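Local coordinates for protein thymidylate synthase 1 (Bacillus subtilis, PDB 1B02) that catalyses the reductive methylation of dUMP to dTMP, with 5,10-methylenetetrahydrofolate serving as both methyl donor and reductant, at residues I69-W74 with V91-Q96; W97-G102 with A155-P160; T159-E164 with R179-D184. All coordinates share one frame; numbering follows the deposited sequence.

Contact 1: I69-W74 with V91-Q96; sequences IKELLW and VHIWDQ. With C2F (5-methyl-5,6,7,8-tetrahydrofolic acid), chain C.
Helical segment 69-74 lies beside the loop 91-96, and the backbones stay well apart, the nearest pair being Lys70 CA and Val91 CA at 7.9 Å. Side chains fill the gap. Glu71 extends from the helix with its CG anti to the backbone N (chi1 176°), which carries the carboxylate across to the Trp94 indole. Trp94 NE1 donates to Glu71 OE2 at 2.7 Å, with an N-H...O angle of 163°. The oxygen lies close to the indole plane and is met on its anti side. The methyl CD1 of Ile93 packs against the same oxygen, with Ile93 CD1 3.8 Å from Glu71 OE2.

Trp94 is also held on both faces. The edge of Trp74 comes up to one face in an edge-to-face pair, its CZ3 3.8 Å from Trp94 CD1, with the planes at 50°. The folate lies over the opposite face, where Trp94 CH2 is 3.7 Å from C7 of the cofactor. Further along, Lys70 CB meets Val91 CG2 at 4.1 Å in plain aliphatic packing, while Lys70 NZ turns to Met89 O. The loop is folded into a type I turn from His92 to Asp95.

Glu71 OE1 takes a further bond from Gln195 NE2. Both oxygens of this buried carboxylate are therefore engaged, each by an uncharged N-H donor. The hydrogen bond to OE2, with Trp74 and the folate on the two faces, probably limits the turning of the indole, whose face forms part of the folate pocket.

Contact 2: W97-G102 with A155-P160; sequences WKQEDG and AMALTP. With C2F (5-methyl-5,6,7,8-tetrahydrofolic acid), chain C.
This is a loop-to-loop van der Waals and CH-pi contact in the wall of the folate pocket, and no hydrogen bond crosses it. Neither 97-102 nor 155-160 is a regular helix or strand. The two segments come closest at Trp97 and Ala157, whose CA atoms are 6.5 Å apart.

One half of the contact is a CH-pi interaction. Leu158 CD1 sits over the five-membered ring of Trp97, 3.8 Å from its centroid and 22° off the ring normal. The Leu158 side chain reaches the indole because CG is anti to the backbone N (chi1 -175°). The same face of Trp97 also receives the folate: N8 of the cofactor lies over the six-membered ring side, next to CZ2 and CH2. Methyl and pterin thus share one indole face. Trp97 NE1 donates a hydrogen bond to Val279 O at the C-terminus, which probably steadies the ring.

Ala157 fills the outer part of the contact. Its CB lies 3.7 Å from Trp97 O and 3.5 Å from Gln99 NE2. The extended Gln99 side chain runs alongside the methyl, its NE2 nearest. A type I turn from Gln99 to Gly102 then carries the chain away.

Segment 97-102 belongs to the connection between helices 83-88 and 109-113, and segment 155-160 leads from strand 144-146 into strand 162-169. Ala157 and Ala155 are further tied by backbone bonds to Ile104 and His106, in that same helix-to-helix connection.

Contact 3: T159-E164 with R179-D184; sequences TPCVYE and RARSND. With UFP (5-fluoro-2'-deoxyuridine-5'-monophosphate), chain B; C2F (5-methyl-5,6,7,8-tetrahydrofolic acid), chain C.
The Arg181 guanidinium has Cys161 CA over one face, while Thr159 O and the nucleotide phosphate oxygen O1P lie at its edge. Arg181 CG lies between the backbone N and the carbonyl carbon (chi1 59°), and the chain then runs extended to NE, taking the guanidinium to both. Arg181 NH2 donates to Thr159 O at 2.7 Å, from above the carbonyl plane, and also to O1P. Arg181 NH1 bonds O2P, and NE makes a weak bond to Pro160 O. The Tyr163 ring carries Glu164 CG over one face and has Arg179 NH1 and Arg181 N at its edge. Arg179 NH1 donates to Tyr163 OH at 2.7 Å, its guanidinium turned 79° from the ring.

The two segments come from the beta hairpin of strands 162-169 and 173-184. Glu164 and Arg179 form an antiparallel hydrogen-bonded pair. Nearer the active site Arg181 N donates to Cys161 O at 2.8 Å, just where the segment 179-184 turns a corner.

The bound 5-fluoro-dUMP is joined covalently here: Cys161 SG, the predicted nucleophile, is 1.7 Å from C6. An alanine in place of Arg181 is likely to strip the phosphate of these bonds to O1P and O2P and to leave Thr159 O without its donor. Ser182 OG adds a bond to O2P at 2.7 Å. Asp184 serves both ligands, its N bonding O2 of the pyrimidine and its OD2 taking N3 of the folate at 2.8 Å.

In the fold
All three contacts line one active site and touch the folate. Contact 1 is buried and joins helix 65-77 to a loop. Contact 3 is nearest the chain centre and lies on the hairpin of the large sheet, though its Arg179 and Glu164 end is partly exposed. Contact 2 is the outermost, between two loops. Contacts 1 and 2 both use the connection between helices 83-88 and 109-113, and touch through Trp94 CH2 and Leu158 CD2. Contacts 2 and 3 share Thr159 and Pro160. The chemistry differs: one indole-carboxylate bond with ring packing in contact 1, CH-pi and van der Waals packing with no hydrogen bond across in contact 2, arginine bonds with backbone pairing in contact 3.

Contact 1: I69-W74 with V91-Q96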
loop_
_atom_site.group_PDB
_atom_site.type_symbol
_atom_site.label_atom_id
_atom_site.label_comp_id
_atom_site.label_asym_id
_atom_site.label_seq_id
_atom_site.Cartn_x
_atom_site.Cartn_y
_atom_site.Cartn_z
ATOM N N ILE A 69 1.226 8.451 2.165
ATOM C CA ILE A 69 0.558 9.169 1.083
ATOM C C ILE A 69 1.570 9.719 0.081
ATOM O O ILE A 69 1.323 9.727 -1.124
ATOM C CB ILE A 69 -0.293 10.334 1.624
ATOM C CG1 ILE A 69 -1.441 9.789 2.472
ATOM C CG2 ILE A 69 -0.842 11.151 0.472
ATOM C CD1 ILE A 69 -2.261 10.863 3.144
ATOM N N LYS A 70 2.711 10.178 0.582
ATOM C CA LYS A 70 3.749 10.716 -0.290
ATOM C C LYS A 70 4.248 9.634 -1.243
ATOM O O LYS A 70 4.467 9.890 -2.429
ATOM C CB LYS A 70 4.915 11.251 0.546
ATOM C CG LYS A 70 4.563 12.465 1.396
ATOM C CD LYS A 70 5.758 13.384 1.558
ATOM C CE LYS A 70 5.627 14.243 2.803
ATOM N NZ LYS A 70 6.932 14.833 3.209
ATOM N N GLU A 71 4.429 8.424 -0.721
ATOM C CA GLU A 71 4.890 7.308 -1.537
ATOM C C GLU A 71 3.830 6.984 -2.586
ATOM O O GLU A 71 4.148 6.730 -3.747
ATOM C CB GLU A 71 5.142 6.080 -0.665
ATOM C CG GLU A 71 5.537 4.843 -1.452
ATOM C CD GLU A 71 5.531 3.594 -0.599
ATOM O OE1 GLU A 71 4.652 3.481 0.281
ATOM O OE2 GLU A 71 6.404 2.726 -0.805
ATOM N N LEU A 72 2.569 7.002 -2.165
ATOM C CA LEU A 72 1.456 6.727 -3.064
ATOM C C LEU A 72 1.472 7.690 -4.244
ATOM O O LEU A 72 1.371 7.275 -5.398
ATOM C CB LEU A 72 0.125 6.860 -2.319
ATOM C CG LEU A 72 -1.134 6.685 -3.174
ATOM C CD1 LEU A 72 -1.288 5.220 -3.565
ATOM C CD2 LEU A 72 -2.354 7.164 -2.400
ATOM N N LEU A 73 1.596 8.979 -3.950
ATOM C CA LEU A 73 1.618 9.999 -4.992
ATOM C C LEU A 73 2.830 9.829 -5.892
ATOM O O LEU A 73 2.773 10.104 -7.089
ATOM C CB LEU A 73 1.626 11.397 -4.364
ATOM C CG LEU A 73 0.353 11.776 -3.599
ATOM C CD1 LEU A 73 0.587 13.041 -2.791
ATOM C CD2 LEU A 73 -0.787 11.973 -4.583
ATOM N N TRP A 74 3.931 9.371 -5.308
ATOM C CA TRP A 74 5.165 9.158 -6.055
ATOM C C TRP A 74 4.950 8.072 -7.114
ATOM O O TRP A 74 5.427 8.182 -8.245
ATOM C CB TRP A 74 6.284 8.753 -5.081
ATOM C CG TRP A 74 7.573 8.325 -5.728
ATOM C CD1 TRP A 74 8.371 9.072 -6.549
ATOM C CD2 TRP A 74 8.223 7.053 -5.587
ATOM N NE1 TRP A 74 9.477 8.343 -6.928
ATOM C CE2 TRP A 74 9.411 7.101 -6.353
ATOM C CE3 TRP A 74 7.915 5.875 -4.889
ATOM C CZ2 TRP A 74 10.293 6.019 -6.441
ATOM C CZ3 TRP A 74 8.794 4.796 -4.976
ATOM C CH2 TRP A 74 9.969 4.879 -5.748
ATOM N N VAL A 91 11.408 11.580 1.968
ATOM C CA VAL A 91 11.192 10.164 2.249
ATOM C C VAL A 91 12.411 9.348 1.838
ATOM O O VAL A 91 12.963 9.544 0.753
ATOM C CB VAL A 91 9.954 9.629 1.499
ATOM C CG1 VAL A 91 9.704 8.180 1.884
ATOM C CG2 VAL A 91 8.737 10.488 1.823
ATOM N N HIS A 92 12.830 8.432 2.706
ATOM C CA HIS A 92 13.995 7.598 2.426
ATOM C C HIS A 92 13.725 6.114 2.644
ATOM O O HIS A 92 14.657 5.321 2.776
ATOM C CB HIS A 92 15.171 8.035 3.306
ATOM C CG HIS A 92 15.587 9.456 3.091
ATOM N ND1 HIS A 92 16.627 9.808 2.258
ATOM C CD2 HIS A 92 15.090 10.615 3.582
ATOM C CE1 HIS A 92 16.754 11.122 2.246
ATOM N NE2 HIS A 92 15.832 11.637 3.040
ATOM N N ILE A 93 12.450 5.741 2.673
ATOM C CA ILE A 93 12.074 4.348 2.883
ATOM C C ILE A 93 12.472 3.437 1.721
ATOM O O ILE A 93 12.468 2.217 1.863
ATOM C CB ILE A 93 10.556 4.216 3.116
ATOM C CG1 ILE A 93 9.791 4.741 1.895
ATOM C CG2 ILE A 93 10.158 4.980 4.374
ATOM C CD1 ILE A 93 8.298 4.483 1.947
ATOM N N TRP A 94 12.824 4.032 0.584
ATOM C CA TRP A 94 13.213 3.271 -0.604
ATOM C C TRP A 94 14.701 3.390 -0.922
ATOM O O TRP A 94 15.198 2.757 -1.853
ATOM C CB TRP A 94 12.404 3.742 -1.820
ATOM C CG TRP A 94 11.099 3.024 -1.985
ATOM C CD1 TRP A 94 9.870 3.451 -1.573
ATOM C CD2 TRP A 94 10.899 1.731 -2.570
ATOM N NE1 TRP A 94 8.916 2.503 -1.861
ATOM C CE2 TRP A 94 9.521 1.437 -2.472
ATOM C CE3 TRP A 94 11.753 0.790 -3.164
ATOM C CZ2 TRP A 94 8.973 0.239 -2.949
ATOM C CZ3 TRP A 94 11.207 -0.403 -3.638
ATOM C CH2 TRP A 94 9.830 -0.665 -3.527
ATOM N N ASP A 95 15.406 4.200 -0.141
ATOM C CA ASP A 95 16.831 4.428 -0.350
ATOM C C ASP A 95 17.674 3.161 -0.423
ATOM O O ASP A 95 18.619 3.082 -1.206
ATOM C CB ASP A 95 17.375 5.329 0.760
ATOM C CG ASP A 95 17.069 6.794 0.524
ATOM O OD1 ASP A 95 16.352 7.109 -0.450
ATOM O OD2 ASP A 95 17.549 7.630 1.316
ATOM N N GLN A 96 17.330 2.172 0.392
ATOM C CA GLN A 96 18.078 0.920 0.439
ATOM C C GLN A 96 18.115 0.136 -0.866
ATOM O O GLN A 96 19.032 -0.659 -1.084
ATOM C CB GLN A 96 17.521 0.031 1.549
ATOM C CG GLN A 96 16.442 0.705 2.371
ATOM C CD GLN A 96 16.864 0.941 3.802
ATOM O OE1 GLN A 96 16.124 1.536 4.588
ATOM N NE2 GLN A 96 18.059 0.475 4.153
HETATM N N1 C2F C . 11.369 -4.392 2.719
HETATM C C2 C2F C . 10.829 -4.799 3.972
HETATM N NA2 C2F C . 11.418 -5.812 4.739
HETATM N N3 C2F C . 9.556 -4.371 4.379
HETATM C C4 C2F C . 8.789 -3.419 3.585
HETATM O O4 C2F C . 7.639 -3.079 3.847
HETATM C C4A C2F C . 9.374 -3.071 2.216
HETATM N N5 C2F C . 8.773 -2.060 1.319
HETATM C C6 C2F C . 9.579 -1.297 0.458
HETATM C C7 C2F C . 10.583 -2.164 -0.256
HETATM N N8 C2F C . 11.203 -3.194 0.609
HETATM C C8A C2F C . 10.607 -3.634 1.806
HETATM C C9 C2F C . 10.268 -0.060 1.115
HETATM N N10 C2F C . 9.172 0.605 1.940
HETATM C C11 C2F C . 7.342 -2.081 0.944
HETATM C C12 C2F C . 9.630 1.519 6.152
HETATM C C13 C2F C . 10.682 0.871 5.427
HETATM C C14 C2F C . 10.542 0.516 4.078
HETATM C C15 C2F C . 9.273 0.710 3.399
HETATM C C16 C2F C . 8.165 1.231 4.173
HETATM C C17 C2F C . 8.347 1.664 5.479
HETATM C C C2F C . 9.832 2.099 7.562
HETATM O O C2F C . 11.008 2.095 8.024
HETATM N N C2F C . 8.660 2.515 8.256
HETATM C CA C2F C . 8.954 3.260 9.499
HETATM C CB C2F C . 8.730 4.758 9.172
HETATM C CG C2F C . 9.371 6.056 9.719
HETATM C CD C2F C . 9.493 7.103 8.546
HETATM O OE1 C2F C . 10.492 6.920 7.780
HETATM O OE2 C2F C . 8.776 8.120 8.634
HETATM C CT C2F C . 8.041 2.683 10.569
HETATM O O1 C2F C . 6.850 2.565 10.183
HETATM O O2 C2F C . 8.555 2.438 11.673
#

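Contact 2: W97-G102 with A155-P160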
loop_
_atom_site.group_PDB
_atom_site.type_symbol
_atom_site.label_atom_id
_atom_site.label_comp_id
_atom_site.label_asym_id
_atom_site.label_seq_id
_atom_site.Cartn_x
_atom_site.Cartn_y
_atom_site.Cartn_z
ATOM N N TRP A 97 17.131 0.350 -1.734
ATOM C CA TRP A 97 17.089 -0.371 -3.001
ATOM C C TRP A 97 17.373 0.519 -4.198
ATOM O O TRP A 97 17.317 0.071 -5.342
ATOM C CB TRP A 97 15.736 -1.070 -3.161
ATOM C CG TRP A 97 15.455 -1.992 -2.024
ATOM C CD1 TRP A 97 15.792 -3.312 -1.936
ATOM C CD2 TRP A 97 14.841 -1.649 -0.777
ATOM N NE1 TRP A 97 15.430 -3.814 -0.707
ATOM C CE2 TRP A 97 14.845 -2.814 0.024
ATOM C CE3 TRP A 97 14.290 -0.472 -0.256
ATOM C CZ2 TRP A 97 14.318 -2.834 1.320
ATOM C CZ3 TRP A 97 13.766 -0.492 1.032
ATOM C CH2 TRP A 97 13.785 -1.666 1.806
ATOM N N LYS A 98 17.686 1.782 -3.931
ATOM C CA LYS A 98 17.998 2.722 -4.998
ATOM C C LYS A 98 19.128 2.131 -5.835
ATOM O O LYS A 98 20.128 1.659 -5.295
ATOM C CB LYS A 98 18.432 4.069 -4.409
ATOM C CG LYS A 98 19.235 4.942 -5.362
ATOM C CD LYS A 98 18.902 6.414 -5.181
ATOM C CE LYS A 98 19.783 7.054 -4.120
ATOM N NZ LYS A 98 19.412 6.598 -2.752
ATOM N N GLN A 99 18.961 2.148 -7.153
ATOM C CA GLN A 99 19.974 1.616 -8.055
ATOM C C GLN A 99 21.017 2.682 -8.374
ATOM O O GLN A 99 20.928 3.813 -7.893
ATOM C CB GLN A 99 19.325 1.130 -9.351
ATOM C CG GLN A 99 18.690 -0.246 -9.254
ATOM C CD GLN A 99 18.044 -0.674 -10.557
ATOM O OE1 GLN A 99 17.996 0.092 -11.522
ATOM N NE2 GLN A 99 17.541 -1.905 -10.595
ATOM N N GLU A 100 22.000 2.315 -9.188
ATOM C CA GLU A 100 23.065 3.234 -9.573
ATOM C C GLU A 100 22.510 4.488 -10.243
ATOM O O GLU A 100 23.009 5.590 -10.014
ATOM C CB GLU A 100 24.046 2.536 -10.520
ATOM C CG GLU A 100 25.383 2.176 -9.881
ATOM C CD GLU A 100 26.565 2.846 -10.566
ATOM O OE1 GLU A 100 26.506 4.074 -10.796
ATOM O OE2 GLU A 100 27.553 2.147 -10.874
ATOM N N ASP A 101 21.481 4.317 -11.069
ATOM C CA ASP A 101 20.869 5.443 -11.769
ATOM C C ASP A 101 19.884 6.208 -10.890
ATOM O O ASP A 101 19.156 7.076 -11.373
ATOM C CB ASP A 101 20.162 4.959 -13.041
ATOM C CG ASP A 101 19.158 3.852 -12.772
ATOM O OD1 ASP A 101 18.764 3.664 -11.601
ATOM O OD2 ASP A 101 18.759 3.167 -13.737
ATOM N N GLY A 102 19.863 5.883 -9.601
ATOM C CA GLY A 102 18.973 6.562 -8.676
ATOM C C GLY A 102 17.534 6.087 -8.710
ATOM O O GLY A 102 16.702 6.568 -7.938
ATOM N N ALA A 155 14.105 -6.389 -14.810
ATOM C CA ALA A 155 14.588 -5.011 -14.800
ATOM C C ALA A 155 14.022 -4.212 -13.631
ATOM O O ALA A 155 13.939 -2.988 -13.690
ATOM C CB ALA A 155 14.242 -4.325 -16.116
ATOM N N MET A 156 13.635 -4.908 -12.569
ATOM C CA MET A 156 13.085 -4.251 -11.392
ATOM C C MET A 156 14.001 -4.463 -10.193
ATOM O O MET A 156 14.370 -5.594 -9.875
ATOM C CB MET A 156 11.693 -4.802 -11.077
ATOM C CG MET A 156 10.658 -4.547 -12.158
ATOM S SD MET A 156 9.016 -5.109 -11.670
ATOM C CE MET A 156 8.157 -4.975 -13.226
ATOM N N ALA A 157 14.368 -3.373 -9.530
ATOM C CA ALA A 157 15.235 -3.456 -8.363
ATOM C C ALA A 157 14.599 -4.379 -7.331
ATOM O O ALA A 157 15.286 -5.136 -6.649
ATOM C CB ALA A 157 15.443 -2.075 -7.769
ATOM N N LEU A 158 13.277 -4.305 -7.227
ATOM C CA LEU A 158 12.524 -5.127 -6.290
ATOM C C LEU A 158 11.110 -5.289 -6.829
ATOM O O LEU A 158 10.372 -4.314 -6.954
ATOM C CB LEU A 158 12.481 -4.460 -4.913
ATOM C CG LEU A 158 11.828 -5.245 -3.770
ATOM C CD1 LEU A 158 12.570 -4.970 -2.474
ATOM C CD2 LEU A 158 10.362 -4.847 -3.638
ATOM N N THR A 159 10.740 -6.520 -7.161
ATOM C CA THR A 159 9.410 -6.794 -7.684
ATOM C C THR A 159 8.370 -6.282 -6.690
ATOM O O THR A 159 8.510 -6.464 -5.481
ATOM C CB THR A 159 9.226 -8.297 -7.934
ATOM O OG1 THR A 159 9.471 -9.023 -6.725
ATOM C CG2 THR A 159 10.208 -8.766 -8.997
ATOM N N PRO A 160 7.299 -5.648 -7.194
ATOM C CA PRO A 160 6.230 -5.089 -6.358
ATOM C C PRO A 160 5.589 -6.045 -5.365
ATOM O O PRO A 160 5.330 -7.204 -5.682
ATOM C CB PRO A 160 5.220 -4.552 -7.374
ATOM C CG PRO A 160 5.537 -5.266 -8.647
ATOM C CD PRO A 160 7.015 -5.470 -8.628
HETATM N N1 C2F C . 11.369 -4.392 2.719
HETATM C C2 C2F C . 10.829 -4.799 3.972
HETATM N NA2 C2F C . 11.418 -5.812 4.739
HETATM N N3 C2F C . 9.556 -4.371 4.379
HETATM C C4 C2F C . 8.789 -3.419 3.585
HETATM O O4 C2F C . 7.639 -3.079 3.847
HETATM C C4A C2F C . 9.374 -3.071 2.216
HETATM N N5 C2F C . 8.773 -2.060 1.319
HETATM C C6 C2F C . 9.579 -1.297 0.458
HETATM C C7 C2F C . 10.583 -2.164 -0.256
HETATM N N8 C2F C . 11.203 -3.194 0.609
HETATM C C8A C2F C . 10.607 -3.634 1.806
HETATM C C9 C2F C . 10.268 -0.060 1.115
HETATM N N10 C2F C . 9.172 0.605 1.940
HETATM C C11 C2F C . 7.342 -2.081 0.944
HETATM C C12 C2F C . 9.630 1.519 6.152
HETATM C C13 C2F C . 10.682 0.871 5.427
HETATM C C14 C2F C . 10.542 0.516 4.078
HETATM C C15 C2F C . 9.273 0.710 3.399
HETATM C C16 C2F C . 8.165 1.231 4.173
HETATM C C17 C2F C . 8.347 1.664 5.479
HETATM C C C2F C . 9.832 2.099 7.562
HETATM O O C2F C . 11.008 2.095 8.024
HETATM N N C2F C . 8.660 2.515 8.256
HETATM C CA C2F C . 8.954 3.260 9.499
HETATM C CB C2F C . 8.730 4.758 9.172
HETATM C CG C2F C . 9.371 6.056 9.719
HETATM C CD C2F C . 9.493 7.103 8.546
HETATM O OE1 C2F C . 10.492 6.920 7.780
HETATM O OE2 C2F C . 8.776 8.120 8.634
HETATM C CT C2F C . 8.041 2.683 10.569
HETATM O O1 C2F C . 6.850 2.565 10.183
HETATM O O2 C2F C . 8.555 2.438 11.673
#

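Contact 3: T159-E164 with R179-D184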
loop_
_atom_site.group_PDB
_atom_site.type_symbol
_atom_site.label_atom_id
_atom_site.label_comp_id
_atom_site.label_asym_id
_atom_site.label_seq_id
_atom_site.Cartn_x
_atom_site.Cartn_y
_atom_site.Cartn_z
ATOM N N THR A 159 10.740 -6.520 -7.161
ATOM C CA THR A 159 9.410 -6.794 -7.684
ATOM C C THR A 159 8.370 -6.282 -6.690
ATOM O O THR A 159 8.510 -6.464 -5.481
ATOM C CB THR A 159 9.226 -8.297 -7.934
ATOM O OG1 THR A 159 9.471 -9.023 -6.725
ATOM C CG2 THR A 159 10.208 -8.766 -8.997
ATOM N N PRO A 160 7.299 -5.648 -7.194
ATOM C CA PRO A 160 6.230 -5.089 -6.358
ATOM C C PRO A 160 5.589 -6.045 -5.365
ATOM O O PRO A 160 5.330 -7.204 -5.682
ATOM C CB PRO A 160 5.220 -4.552 -7.374
ATOM C CG PRO A 160 5.537 -5.266 -8.647
ATOM C CD PRO A 160 7.015 -5.470 -8.628
ATOM N N CYS A 161 5.336 -5.547 -4.158
ATOM C CA CYS A 161 4.698 -6.348 -3.121
ATOM C C CYS A 161 3.191 -6.246 -3.324
ATOM O O CYS A 161 2.489 -7.259 -3.361
ATOM C CB CYS A 161 5.085 -5.831 -1.739
ATOM S SG CYS A 161 6.879 -5.595 -1.503
ATOM N N VAL A 162 2.703 -5.012 -3.433
ATOM C CA VAL A 162 1.292 -4.744 -3.703
ATOM C C VAL A 162 1.351 -4.412 -5.188
ATOM O O VAL A 162 1.630 -3.278 -5.575
ATOM C CB VAL A 162 0.776 -3.531 -2.906
ATOM C CG1 VAL A 162 -0.715 -3.340 -3.154
ATOM C CG2 VAL A 162 1.036 -3.741 -1.423
ATOM N N TYR A 163 1.100 -5.423 -6.011
ATOM C CA TYR A 163 1.207 -5.303 -7.461
ATOM C C TYR A 163 -0.067 -5.116 -8.272
ATOM O O TYR A 163 0.006 -4.803 -9.460
ATOM C CB TYR A 163 1.932 -6.539 -7.995
ATOM C CG TYR A 163 1.143 -7.813 -7.771
ATOM C CD1 TYR A 163 1.100 -8.416 -6.514
ATOM C CD2 TYR A 163 0.395 -8.386 -8.803
ATOM C CE1 TYR A 163 0.327 -9.557 -6.287
ATOM C CE2 TYR A 163 -0.380 -9.527 -8.585
ATOM C CZ TYR A 163 -0.410 -10.105 -7.327
ATOM O OH TYR A 163 -1.182 -11.226 -7.106
ATOM N N GLU A 164 -1.231 -5.304 -7.661
ATOM C CA GLU A 164 -2.468 -5.175 -8.423
ATOM C C GLU A 164 -3.663 -4.641 -7.647
ATOM O O GLU A 164 -3.716 -4.715 -6.418
ATOM C CB GLU A 164 -2.844 -6.540 -9.016
ATOM C CG GLU A 164 -3.331 -7.538 -7.961
ATOM C CD GLU A 164 -3.801 -8.855 -8.549
ATOM O OE1 GLU A 164 -4.053 -8.913 -9.771
ATOM O OE2 GLU A 164 -3.920 -9.836 -7.783
ATOM N N ARG A 179 -4.244 -6.501 -3.912
ATOM C CA ARG A 179 -3.573 -7.701 -3.452
ATOM C C ARG A 179 -2.069 -7.525 -3.303
ATOM O O ARG A 179 -1.409 -6.891 -4.134
ATOM C CB ARG A 179 -3.865 -8.864 -4.408
ATOM C CG ARG A 179 -3.094 -10.135 -4.088
ATOM C CD ARG A 179 -3.750 -11.364 -4.686
ATOM N NE ARG A 179 -3.387 -12.571 -3.948
ATOM C CZ ARG A 179 -2.237 -13.221 -4.100
ATOM N NH1 ARG A 179 -1.328 -12.781 -4.964
ATOM N NH2 ARG A 179 -1.992 -14.306 -3.378
ATOM N N ALA A 180 -1.545 -8.092 -2.221
ATOM C CA ALA A 180 -0.122 -8.060 -1.933
ATOM C C ALA A 180 0.368 -9.505 -2.005
ATOM O O ALA A 180 -0.173 -10.383 -1.330
ATOM C CB ALA A 180 0.123 -7.489 -0.540
ATOM N N ARG A 181 1.369 -9.755 -2.840
ATOM C CA ARG A 181 1.920 -11.099 -2.972
ATOM C C ARG A 181 2.755 -11.428 -1.740
ATOM O O ARG A 181 2.829 -12.582 -1.309
ATOM C CB ARG A 181 2.800 -11.189 -4.220
ATOM C CG ARG A 181 3.953 -10.214 -4.223
ATOM C CD ARG A 181 5.148 -10.747 -4.987
ATOM N NE ARG A 181 6.238 -9.776 -4.993
ATOM C CZ ARG A 181 7.210 -9.733 -4.086
ATOM N NH1 ARG A 181 7.236 -10.613 -3.095
ATOM N NH2 ARG A 181 8.153 -8.806 -4.165
ATOM N N SER A 182 3.374 -10.392 -1.179
ATOM C CA SER A 182 4.226 -10.510 -0.001
ATOM C C SER A 182 3.973 -9.302 0.896
ATOM O O SER A 182 3.995 -8.164 0.426
ATOM C CB SER A 182 5.695 -10.536 -0.432
ATOM O OG SER A 182 6.545 -10.870 0.648
ATOM N N ASN A 183 3.738 -9.538 2.183
ATOM C CA ASN A 183 3.477 -8.434 3.102
ATOM C C ASN A 183 4.231 -8.501 4.427
ATOM O O ASN A 183 4.071 -9.451 5.195
ATOM C CB ASN A 183 1.975 -8.338 3.394
ATOM C CG ASN A 183 1.429 -6.928 3.206
ATOM O OD1 ASN A 183 0.405 -6.569 3.782
ATOM N ND2 ASN A 183 2.108 -6.129 2.396
ATOM N N ASP A 184 5.050 -7.480 4.677
ATOM C CA ASP A 184 5.818 -7.349 5.917
ATOM C C ASP A 184 4.828 -6.693 6.875
ATOM O O ASP A 184 4.646 -5.476 6.861
ATOM C CB ASP A 184 7.035 -6.443 5.677
ATOM C CG ASP A 184 7.772 -6.070 6.961
ATOM O OD1 ASP A 184 7.260 -6.330 8.075
ATOM O OD2 ASP A 184 8.878 -5.500 6.844
HETATM N N1 UFP B . 6.673 -5.404 1.302
HETATM C C2 UFP B . 5.409 -5.034 1.824
HETATM N N3 UFP B . 4.660 -3.960 1.245
HETATM C C4 UFP B . 5.133 -3.057 0.215
HETATM C C5 UFP B . 6.723 -3.068 -0.219
HETATM C C6 UFP B . 7.157 -4.687 -0.072
HETATM O O2 UFP B . 4.995 -5.409 2.926
HETATM O O4 UFP B . 4.358 -2.364 -0.461
HETATM F F5 UFP B . 6.986 -2.570 -1.416
HETATM C "C1'" UFP B . 7.576 -6.417 1.945
HETATM C "C2'" UFP B . 7.139 -7.868 1.918
HETATM C "C3'" UFP B . 8.516 -8.505 2.069
HETATM C "C4'" UFP B . 9.503 -7.608 1.387
HETATM O "O3'" UFP B . 8.817 -8.614 3.447
HETATM O "O4'" UFP B . 8.926 -6.310 1.430
HETATM C "C5'" UFP B . 9.933 -7.842 -0.081
HETATM O "O5'" UFP B . 10.677 -9.102 -0.112
HETATM P P UFP B . 10.199 -10.253 -1.081
HETATM O O1P UFP B . 10.358 -9.750 -2.457
HETATM O O2P UFP B . 8.892 -10.705 -0.660
HETATM O O3P UFP B . 11.219 -11.380 -0.623
HETATM N N1 C2F C . 11.369 -4.392 2.719
HETATM C C2 C2F C . 10.829 -4.799 3.972
HETATM N NA2 C2F C . 11.418 -5.812 4.739
HETATM N N3 C2F C . 9.556 -4.371 4.379
HETATM C C4 C2F C . 8.789 -3.419 3.585
HETATM O O4 C2F C . 7.639 -3.079 3.847
HETATM C C4A C2F C . 9.374 -3.071 2.216
HETATM N N5 C2F C . 8.773 -2.060 1.319
HETATM C C6 C2F C . 9.579 -1.297 0.458
HETATM C C7 C2F C . 10.583 -2.164 -0.256
HETATM N N8 C2F C . 11.203 -3.194 0.609
HETATM C C8A C2F C . 10.607 -3.634 1.806
HETATM C C9 C2F C . 10.268 -0.060 1.115
HETATM N N10 C2F C . 9.172 0.605 1.940
HETATM C C11 C2F C . 7.342 -2.081 0.944
HETATM C C12 C2F C . 9.630 1.519 6.152
HETATM C C13 C2F C . 10.682 0.871 5.427
HETATM C C14 C2F C . 10.542 0.516 4.078
HETATM C C15 C2F C . 9.273 0.710 3.399
HETATM C C16 C2F C . 8.165 1.231 4.173
HETATM C C17 C2F C . 8.347 1.664 5.479
HETATM C C C2F C . 9.832 2.099 7.562
HETATM O O C2F C . 11.008 2.095 8.024
HETATM N N C2F C . 8.660 2.515 8.256
HETATM C CA C2F C . 8.954 3.260 9.499
HETATM C CB C2F C . 8.730 4.758 9.172
HETATM C CG C2F C . 9.371 6.056 9.719
HETATM C CD C2F C . 9.493 7.103 8.546
HETATM O OE1 C2F C . 10.492 6.920 7.780
HETATM O OE2 C2F C . 8.776 8.120 8.634
HETATM C CT C2F C . 8.041 2.683 10.569
HETATM O O1 C2F C . 6.850 2.565 10.183
HETATM O O2 C2F C . 8.555 2.438 11.673
#